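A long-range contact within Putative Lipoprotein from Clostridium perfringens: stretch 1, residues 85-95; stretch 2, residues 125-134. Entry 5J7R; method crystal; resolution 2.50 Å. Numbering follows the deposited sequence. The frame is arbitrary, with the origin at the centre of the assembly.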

# COMPACT_ATOMS: atom_id res chain seq x y z
N SER A 85 -0.98 -16.89 -7.51
CA SER A 85 0.07 -15.93 -7.21
C SER A 85 -0.03 -14.72 -8.12
O SER A 85 -0.60 -14.79 -9.21
CB SER A 85 1.47 -16.54 -7.36
OG SER A 85 1.73 -16.89 -8.70
N PHE A 86 0.55 -13.61 -7.66
CA PHE A 86 0.57 -12.38 -8.41
C PHE A 86 1.95 -11.77 -8.25
O PHE A 86 2.40 -11.56 -7.12
CB PHE A 86 -0.52 -11.43 -7.91
CG PHE A 86 -0.57 -10.16 -8.68
CD1 PHE A 86 -1.26 -10.07 -9.88
CD2 PHE A 86 0.08 -9.05 -8.21
CE1 PHE A 86 -1.29 -8.87 -10.59
CE2 PHE A 86 0.06 -7.86 -8.92
CZ PHE A 86 -0.62 -7.76 -10.10
N ASP A 87 2.63 -11.50 -9.36
CA ASP A 87 3.97 -10.94 -9.34
C ASP A 87 4.13 -9.89 -10.43
O ASP A 87 3.52 -9.99 -11.47
CB ASP A 87 5.00 -12.07 -9.53
CG ASP A 87 5.00 -13.09 -8.38
OD1 ASP A 87 5.22 -12.71 -7.20
OD2 ASP A 87 4.87 -14.29 -8.67
N ILE A 88 4.96 -8.89 -10.17
CA ILE A 88 5.23 -7.82 -11.13
C ILE A 88 6.69 -7.87 -11.59
O ILE A 88 7.60 -7.59 -10.81
CB ILE A 88 4.93 -6.42 -10.53
CG1 ILE A 88 3.43 -6.29 -10.22
CG2 ILE A 88 5.34 -5.31 -11.50
CD1 ILE A 88 3.05 -5.02 -9.48
N LYS A 89 6.90 -8.28 -12.84
CA LYS A 89 8.24 -8.34 -13.42
C LYS A 89 8.37 -7.18 -14.37
O LYS A 89 7.82 -7.20 -15.47
CB LYS A 89 8.47 -9.67 -14.13
CG LYS A 89 8.58 -10.82 -13.13
CD LYS A 89 8.99 -12.14 -13.78
CE LYS A 89 8.98 -13.32 -12.83
NZ LYS A 89 9.20 -14.61 -13.52
N ASP A 90 9.11 -6.16 -13.92
CA ASP A 90 9.34 -4.92 -14.69
C ASP A 90 7.97 -4.22 -14.86
O ASP A 90 7.43 -3.72 -13.87
CB ASP A 90 10.09 -5.21 -16.01
CG ASP A 90 10.49 -3.93 -16.76
OD1 ASP A 90 10.21 -2.81 -16.28
OD2 ASP A 90 11.12 -4.05 -17.83
N ASP A 91 7.41 -4.19 -16.07
CA ASP A 91 6.11 -3.55 -16.28
C ASP A 91 5.01 -4.57 -16.62
O ASP A 91 3.94 -4.20 -17.10
CB ASP A 91 6.20 -2.49 -17.39
CG ASP A 91 6.58 -3.09 -18.75
OD1 ASP A 91 7.14 -4.20 -18.79
OD2 ASP A 91 6.32 -2.43 -19.78
N ILE A 92 5.27 -5.84 -16.35
CA ILE A 92 4.32 -6.90 -16.63
C ILE A 92 3.79 -7.49 -15.34
O ILE A 92 4.56 -7.79 -14.42
CB ILE A 92 4.99 -8.03 -17.45
CG1 ILE A 92 5.55 -7.44 -18.74
CG2 ILE A 92 4.00 -9.17 -17.76
CD1 ILE A 92 6.38 -8.40 -19.56
N ALA A 93 2.47 -7.68 -15.29
CA ALA A 93 1.81 -8.28 -14.15
C ALA A 93 1.54 -9.74 -14.47
O ALA A 93 0.75 -10.04 -15.37
CB ALA A 93 0.51 -7.56 -13.85
N ILE A 94 2.22 -10.64 -13.76
CA ILE A 94 2.06 -12.07 -13.96
C ILE A 94 0.92 -12.50 -13.06
O ILE A 94 1.09 -12.62 -11.84
CB ILE A 94 3.32 -12.86 -13.56
CG1 ILE A 94 4.51 -12.39 -14.34
CG2 ILE A 94 3.19 -14.31 -13.93
CD1 ILE A 94 5.79 -12.88 -13.73
N ILE A 95 -0.23 -12.75 -13.67
CA ILE A 95 -1.42 -13.15 -12.94
C ILE A 95 -1.57 -14.64 -13.11
O ILE A 95 -1.98 -15.12 -14.17
CB ILE A 95 -2.66 -12.41 -13.48
CG1 ILE A 95 -2.41 -10.90 -13.45
CG2 ILE A 95 -3.89 -12.79 -12.68
CD1 ILE A 95 -3.48 -10.07 -14.12
N PRO A 125 0.28 2.34 -12.05
CA PRO A 125 1.17 2.95 -13.07
C PRO A 125 2.34 2.11 -13.56
O PRO A 125 2.67 2.15 -14.74
CB PRO A 125 1.71 4.22 -12.37
CG PRO A 125 0.72 4.51 -11.30
CD PRO A 125 0.22 3.18 -10.83
N SER A 126 2.95 1.35 -12.65
CA SER A 126 4.09 0.50 -13.01
C SER A 126 3.72 -0.64 -13.98
O SER A 126 4.60 -1.25 -14.56
CB SER A 126 4.76 -0.05 -11.73
OG SER A 126 3.82 -0.70 -10.89
N ILE A 127 2.43 -0.91 -14.17
CA ILE A 127 1.99 -2.00 -15.04
C ILE A 127 1.42 -1.49 -16.36
O ILE A 127 0.54 -0.63 -16.37
CB ILE A 127 0.94 -2.88 -14.33
CG1 ILE A 127 1.51 -3.39 -12.99
CG2 ILE A 127 0.54 -4.04 -15.23
CD1 ILE A 127 0.53 -4.14 -12.11
N ASN A 128 1.94 -2.04 -17.46
CA ASN A 128 1.49 -1.71 -18.81
C ASN A 128 0.98 -2.94 -19.56
O ASN A 128 0.26 -2.80 -20.55
CB ASN A 128 2.62 -1.05 -19.61
CG ASN A 128 3.02 0.31 -19.05
OD1 ASN A 128 2.20 1.03 -18.45
ND2 ASN A 128 4.27 0.69 -19.26
N LYS A 129 1.35 -4.14 -19.10
CA LYS A 129 0.92 -5.39 -19.72
C LYS A 129 0.63 -6.45 -18.67
O LYS A 129 1.05 -6.33 -17.52
CB LYS A 129 2.00 -5.91 -20.66
CG LYS A 129 2.39 -4.96 -21.77
CD LYS A 129 3.40 -5.57 -22.71
CE LYS A 129 3.71 -4.60 -23.84
NZ LYS A 129 4.76 -5.06 -24.78
N ILE A 130 -0.11 -7.48 -19.08
CA ILE A 130 -0.42 -8.60 -18.19
C ILE A 130 -0.06 -9.90 -18.88
O ILE A 130 -0.11 -10.00 -20.11
CB ILE A 130 -1.90 -8.63 -17.72
CG1 ILE A 130 -2.84 -9.00 -18.88
CG2 ILE A 130 -2.27 -7.29 -17.09
CD1 ILE A 130 -4.29 -9.14 -18.46
N ASN A 131 0.33 -10.87 -18.08
CA ASN A 131 0.68 -12.18 -18.56
C ASN A 131 -0.11 -13.13 -17.68
O ASN A 131 0.21 -13.32 -16.51
CB ASN A 131 2.19 -12.40 -18.41
CG ASN A 131 2.65 -13.74 -18.94
OD1 ASN A 131 1.95 -14.41 -19.70
ND2 ASN A 131 3.85 -14.14 -18.56
N ILE A 132 -1.16 -13.71 -18.24
CA ILE A 132 -2.00 -14.65 -17.51
C ILE A 132 -1.44 -16.05 -17.64
O ILE A 132 -1.10 -16.49 -18.72
CB ILE A 132 -3.46 -14.61 -18.00
CG1 ILE A 132 -4.02 -13.20 -17.80
CG2 ILE A 132 -4.29 -15.65 -17.24
CD1 ILE A 132 -5.43 -12.97 -18.31
N LEU A 133 -1.35 -16.74 -16.50
CA LEU A 133 -0.85 -18.11 -16.43
C LEU A 133 -1.89 -18.90 -15.69
O LEU A 133 -2.67 -18.35 -14.91
CB LEU A 133 0.46 -18.21 -15.64
CG LEU A 133 1.69 -17.40 -16.01
CD1 LEU A 133 2.84 -17.76 -15.08
CD2 LEU A 133 2.09 -17.63 -17.45
N VAL A 134 -1.89 -20.20 -15.92
CA VAL A 134 -2.81 -21.11 -15.27
C VAL A 134 -1.96 -22.22 -14.67
O VAL A 134 -1.16 -22.83 -15.37
CB VAL A 134 -3.84 -21.67 -16.26
CG1 VAL A 134 -4.77 -22.66 -15.58
CG2 VAL A 134 -4.63 -20.52 -16.89

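Strand 92-95, the second arm of a hairpin closed by a type II' turn from K89 to I92, lies parallel to strand 129-134, their axes 4.5 Å apart at closest approach and inclined by 21°. I95, D91 and I127 cover the most surface. D91, in the turn, starts the pairing through its backbone: D91 O accepts N128 N at 3.0 Å, nearly in line, and K129 N at 3.3 Å, so one carbonyl anchors the entry to the second strand. D91 CA also makes a CA-H...O contact with S126 O (3.2 Å). The parallel ladder then alternates between strands: A93 N donates to K129 O (3.0 Å), N131 N to A93 O (2.9 Å), I95 N to N131 O (2.9 Å) and L133 N to I95 O (2.9 Å). I95 thus uses both its amide and its carbonyl, while its side chain shares a sheet face with A93, I130 and I132; I95 CD1 packs 4.2 Å from I130 CB. I127, just before the strand, extends its m,t side chain into an apolar cluster: its CD1 meets I88 CD1 (3.7 Å) and the edge of the F86 ring at CZ (4.3 Å), while I127 CG2 lies 3.8 Å from A93 CB. On the other face, I92 CG2 rests 3.8 Å from N131 CB.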